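Local structure of putative acetyl-CoA acetyltransferase (1ULQ) at residues C[5-10]-C[263-268]; C[276-281]-C[369-374]. The protein probably transfers acyl groups to and from coenzyme A as a member of the thiolase family, an activity linked to lipid metabolism. All blocks are in the same frame, centred on the assembly; numbering follows the deposited sequence.

Interaction 1. Residues C[5-10]-C[263-268]; sequences WIVEAV and LLVSDD
Trp-5 meets Asp-267 through a CH-pi contact: the aspartate CB lies over one face of the indole, 3.7 Å from the centroid of its six-membered ring and displaced toward the rim. With CG anti to its carbonyl carbon (chi1 -70°), the indole starts out beside the backbone N. Trp-5 N donates to Val-265 O (2.8 Å), while Val-265 N returns a bond to Trp-5 O (2.9 Å). Ile-6 and Leu-264 lie side by side on one face of the sheet, CG1 against CG at 3.9 Å. A classic beta bulge sets Val-7 and Glu-8 both against Leu-263: Val-7 N donates to Leu-263 O (2.9 Å), and Leu-263 N to Glu-8 O. Strands 4-16 and 256-266 are thus antiparallel neighbours in the mixed sheet of the thiolase fold, here away from the predicted active-site residues. Beyond this shell, Ala-270 and Lys-271 of helix 267-273 touch the indole, and Leu-37 of helix 26-41 packs on Leu-263. Ser-266 takes the N-cap position of helix 267-273, its OG bonded to Tyr-269 N and to Asp-268 OD1. An alanine at Trp-5 would probably leave a gap beside Asp-267 and the first turn of that helix. Four backbone bonds join the strands, while the indole adds only dispersion and a weak CH-pi contact where strand passes into helix.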
# COMPACT_ATOMS: atom_id res chain seq x y z
N TRP C 5 -8.59 1.68 45.74
CA TRP C 5 -7.18 1.46 46.13
C TRP C 5 -6.25 0.81 45.13
O TRP C 5 -6.56 -0.24 44.56
CB TRP C 5 -7.12 0.60 47.39
CG TRP C 5 -7.57 1.26 48.66
CD1 TRP C 5 -8.09 2.51 48.81
CD2 TRP C 5 -7.55 0.67 49.96
NE1 TRP C 5 -8.40 2.74 50.12
CE2 TRP C 5 -8.08 1.63 50.86
CE3 TRP C 5 -7.14 -0.57 50.46
CZ2 TRP C 5 -8.20 1.38 52.22
CZ3 TRP C 5 -7.27 -0.82 51.81
CH2 TRP C 5 -7.79 0.16 52.68
N ILE C 6 -5.08 1.41 44.97
CA ILE C 6 -4.06 0.88 44.07
C ILE C 6 -3.27 -0.14 44.86
O ILE C 6 -2.52 0.23 45.75
CB ILE C 6 -3.11 1.99 43.60
CG1 ILE C 6 -3.88 3.02 42.77
CG2 ILE C 6 -1.97 1.39 42.81
CD1 ILE C 6 -3.01 4.10 42.16
N VAL C 7 -3.44 -1.41 44.53
CA VAL C 7 -2.78 -2.48 45.26
C VAL C 7 -1.59 -3.15 44.55
O VAL C 7 -0.89 -3.98 45.14
CB VAL C 7 -3.79 -3.57 45.61
CG1 VAL C 7 -3.25 -4.45 46.71
CG2 VAL C 7 -5.10 -2.92 46.04
N GLU C 8 -1.36 -2.77 43.30
CA GLU C 8 -0.26 -3.35 42.54
C GLU C 8 -0.01 -2.50 41.31
O GLU C 8 -0.95 -2.00 40.70
CB GLU C 8 -0.64 -4.78 42.13
CG GLU C 8 0.52 -5.73 41.95
CD GLU C 8 1.32 -5.88 43.22
OE1 GLU C 8 0.70 -6.16 44.27
OE2 GLU C 8 2.55 -5.72 43.16
N ALA C 9 1.27 -2.34 40.94
CA ALA C 9 1.67 -1.57 39.76
C ALA C 9 2.87 -2.24 39.10
O ALA C 9 3.86 -2.51 39.77
CB ALA C 9 2.04 -0.17 40.14
N VAL C 10 2.76 -2.50 37.80
CA VAL C 10 3.84 -3.15 37.05
C VAL C 10 4.00 -2.50 35.69
O VAL C 10 3.07 -1.86 35.20
CB VAL C 10 3.57 -4.65 36.80
CG1 VAL C 10 4.86 -5.35 36.41
CG2 VAL C 10 2.94 -5.30 38.03
N LEU C 263 -3.34 -2.45 39.23
CA LEU C 263 -4.52 -3.12 39.77
C LEU C 263 -5.20 -2.32 40.88
O LEU C 263 -4.59 -2.03 41.91
CB LEU C 263 -4.12 -4.50 40.31
CG LEU C 263 -5.22 -5.32 41.00
CD1 LEU C 263 -6.23 -5.80 39.96
CD2 LEU C 263 -4.58 -6.50 41.71
N LEU C 264 -6.46 -1.96 40.65
CA LEU C 264 -7.22 -1.21 41.64
C LEU C 264 -8.36 -2.05 42.19
O LEU C 264 -9.02 -2.78 41.45
CB LEU C 264 -7.77 0.08 41.03
CG LEU C 264 -6.77 1.21 40.81
CD1 LEU C 264 -5.90 0.88 39.63
CD2 LEU C 264 -7.52 2.50 40.53
N VAL C 265 -8.58 -1.95 43.49
CA VAL C 265 -9.63 -2.72 44.13
C VAL C 265 -10.38 -1.83 45.11
O VAL C 265 -9.87 -0.80 45.52
CB VAL C 265 -9.04 -3.90 44.91
CG1 VAL C 265 -8.18 -4.75 44.00
CG2 VAL C 265 -8.24 -3.38 46.09
N SER C 266 -11.60 -2.23 45.48
CA SER C 266 -12.37 -1.45 46.44
C SER C 266 -11.71 -1.64 47.80
O SER C 266 -11.10 -2.69 48.06
CB SER C 266 -13.83 -1.93 46.49
OG SER C 266 -13.95 -3.23 47.06
N ASP C 267 -11.83 -0.64 48.67
CA ASP C 267 -11.21 -0.74 49.98
C ASP C 267 -11.78 -1.91 50.77
O ASP C 267 -11.03 -2.65 51.42
CB ASP C 267 -11.37 0.56 50.76
CG ASP C 267 -12.78 0.82 51.19
OD1 ASP C 267 -13.70 0.49 50.41
OD2 ASP C 267 -12.97 1.36 52.30
N ASP C 268 -13.09 -2.12 50.70
CA ASP C 268 -13.66 -3.22 51.44
C ASP C 268 -13.13 -4.56 50.91
O ASP C 268 -12.95 -5.50 51.69
CB ASP C 268 -15.20 -3.17 51.41
CG ASP C 268 -15.76 -3.54 50.06
OD1 ASP C 268 -15.71 -2.71 49.14
OD2 ASP C 268 -16.25 -4.69 49.93

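Interaction 2. Residues C[276-281]-C[369-374]; sequences RPLARV and LVHEMR
Arg-276 lays its guanidinium flat on that of Arg-374, the two planes 10° apart and their centres separated by 3.9 Å. Its NH1 sits over the centre of the Arg-374 group, whereas Arg-374 CZ comes beneath the Arg-276 group nearer its rim. The overlap illustrates how like charges can be stacked: the flat faces meet, and the N-H groups remain directed outward around the edges. Repulsion between the two groups is likely, yet Arg-374 has a carbonyl acceptor close by, which would partly offset it. Its NH2 donates to Pro-277 O (3.1 Å) in a bent bond, 136° at the hydrogen, with the donor well above the carbonyl plane. Against the other face of the same guanidinium stands Leu-278, its CG 4.1 Å above the plane and over the centre, so the arginine is layered between a charged group and an aliphatic one. The Arg-374 chain leaves the helix extended and then turns about its CG-CD bond (chi3 -79°), which points NE toward segment 276-281.

Leu-278 also meets Val-370 and His-371, about one turn earlier on the helix, crossing both at a slant. Its CB lies 3.6 Å from Val-370 CG1, and its CD2 approaches one face of the His-371 ring toward the rim, 4.2 Å from NE2. That nitrogen is hydrogen-bonded to Ala-9 O of strand 4-16, which ties the imidazole to the sheet. Ala-279 adds its CB to Val-370 CG1 at 3.8 Å. A classic beta bulge places both Leu-278 and Ala-279 opposite Ile-6. Helix 358-375 packs against the loop 276-278 and the first residue of strand 279-288, with strand 4-16 on one flank of that strand and strand 391-399 on the other, where Val-397 meets Ala-279 and Met-373.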
# COMPACT_ATOMS: atom_id res chain seq x y z
N ARG C 276 -2.38 -5.29 50.76
CA ARG C 276 -1.76 -4.07 51.26
C ARG C 276 -1.79 -2.96 50.21
O ARG C 276 -1.25 -3.11 49.11
CB ARG C 276 -0.33 -4.38 51.68
CG ARG C 276 0.38 -3.22 52.34
CD ARG C 276 1.90 -3.42 52.31
NE ARG C 276 2.61 -2.32 52.98
CZ ARG C 276 3.91 -2.07 52.85
NH1 ARG C 276 4.67 -2.84 52.07
NH2 ARG C 276 4.47 -1.05 53.51
N PRO C 277 -2.41 -1.82 50.55
CA PRO C 277 -2.54 -0.64 49.67
C PRO C 277 -1.20 0.01 49.36
O PRO C 277 -0.31 0.10 50.21
CB PRO C 277 -3.42 0.30 50.48
CG PRO C 277 -4.09 -0.59 51.48
CD PRO C 277 -3.02 -1.55 51.85
N LEU C 278 -1.05 0.47 48.13
CA LEU C 278 0.17 1.12 47.71
C LEU C 278 -0.16 2.59 47.76
O LEU C 278 0.66 3.43 48.12
CB LEU C 278 0.53 0.68 46.29
CG LEU C 278 1.97 0.80 45.81
CD1 LEU C 278 2.94 0.39 46.86
CD2 LEU C 278 2.14 -0.07 44.58
N ALA C 279 -1.41 2.89 47.41
CA ALA C 279 -1.91 4.25 47.42
C ALA C 279 -3.41 4.22 47.18
O ALA C 279 -3.99 3.18 46.85
CB ALA C 279 -1.23 5.06 46.33
N ARG C 280 -4.02 5.39 47.34
CA ARG C 280 -5.46 5.58 47.17
C ARG C 280 -5.69 6.68 46.12
O ARG C 280 -4.99 7.71 46.12
CB ARG C 280 -6.05 5.98 48.53
CG ARG C 280 -7.41 6.64 48.49
CD ARG C 280 -7.55 7.79 49.51
NE ARG C 280 -7.35 7.38 50.90
CZ ARG C 280 -7.64 8.13 51.96
NH1 ARG C 280 -8.15 9.35 51.81
NH2 ARG C 280 -7.41 7.67 53.19
N VAL C 281 -6.64 6.48 45.21
CA VAL C 281 -6.93 7.50 44.21
C VAL C 281 -7.79 8.60 44.86
O VAL C 281 -8.94 8.36 45.25
CB VAL C 281 -7.67 6.89 43.01
CG1 VAL C 281 -8.03 7.97 42.01
CG2 VAL C 281 -6.80 5.86 42.36
N LEU C 369 5.40 6.51 40.11
CA LEU C 369 5.06 7.44 41.18
C LEU C 369 4.72 6.68 42.46
O LEU C 369 5.33 6.90 43.52
CB LEU C 369 3.87 8.31 40.78
CG LEU C 369 3.27 9.20 41.88
CD1 LEU C 369 4.32 10.15 42.44
CD2 LEU C 369 2.11 9.99 41.32
N VAL C 370 3.74 5.79 42.35
CA VAL C 370 3.25 4.98 43.46
C VAL C 370 4.36 4.24 44.19
O VAL C 370 4.45 4.31 45.41
CB VAL C 370 2.22 3.95 42.98
CG1 VAL C 370 1.46 3.41 44.16
CG2 VAL C 370 1.25 4.58 42.02
N HIS C 371 5.20 3.53 43.43
CA HIS C 371 6.32 2.80 44.01
C HIS C 371 7.31 3.71 44.75
O HIS C 371 7.81 3.34 45.81
CB HIS C 371 7.05 2.03 42.93
CG HIS C 371 6.43 0.72 42.63
ND1 HIS C 371 6.75 -0.43 43.33
CD2 HIS C 371 5.48 0.37 41.73
CE1 HIS C 371 6.02 -1.43 42.87
NE2 HIS C 371 5.24 -0.97 41.91
N GLU C 372 7.62 4.88 44.18
CA GLU C 372 8.55 5.79 44.82
C GLU C 372 7.88 6.42 46.04
O GLU C 372 8.54 6.68 47.04
CB GLU C 372 9.02 6.89 43.86
CG GLU C 372 10.18 7.71 44.40
CD GLU C 372 11.50 6.92 44.46
OE1 GLU C 372 11.46 5.68 44.34
OE2 GLU C 372 12.57 7.55 44.62
N MET C 373 6.57 6.66 45.94
CA MET C 373 5.80 7.24 47.06
C MET C 373 5.92 6.34 48.28
O MET C 373 6.09 6.81 49.40
CB MET C 373 4.32 7.40 46.69
CG MET C 373 3.97 8.72 46.04
SD MET C 373 2.23 8.80 45.55
CE MET C 373 1.43 8.85 47.11
N ARG C 374 5.82 5.03 48.05
CA ARG C 374 5.92 4.06 49.13
C ARG C 374 7.30 3.99 49.76
O ARG C 374 7.41 3.96 50.98
CB ARG C 374 5.55 2.66 48.65
CG ARG C 374 6.07 1.55 49.56
CD ARG C 374 5.65 0.18 49.07
NE ARG C 374 4.26 -0.12 49.43
CZ ARG C 374 3.61 -1.21 49.04
NH1 ARG C 374 4.22 -2.10 48.27
NH2 ARG C 374 2.34 -1.40 49.41

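Interactions 1 and 2 have centres about 9 Å apart and share one mixed sheet, in which strands 256-266, 4-16 and 279-288 are consecutive neighbours. Along the chain they come in series: 263-268 already enters helix 267-273, after which the chain reaches 276-281 and opens interaction 2. Strand 4-16 is the direct bridge, since Ile-6 O lies 2.8 Å from Leu-278 N and Ile-6 N lies 2.8 Å from Ala-279 O, both probable hydrogen bonds. Flanked by 256-266 and 279-288, this strand lets the N-terminal and C-terminal thiolase regions share one continuous sheet, at a place away from the predicted catalytic residues.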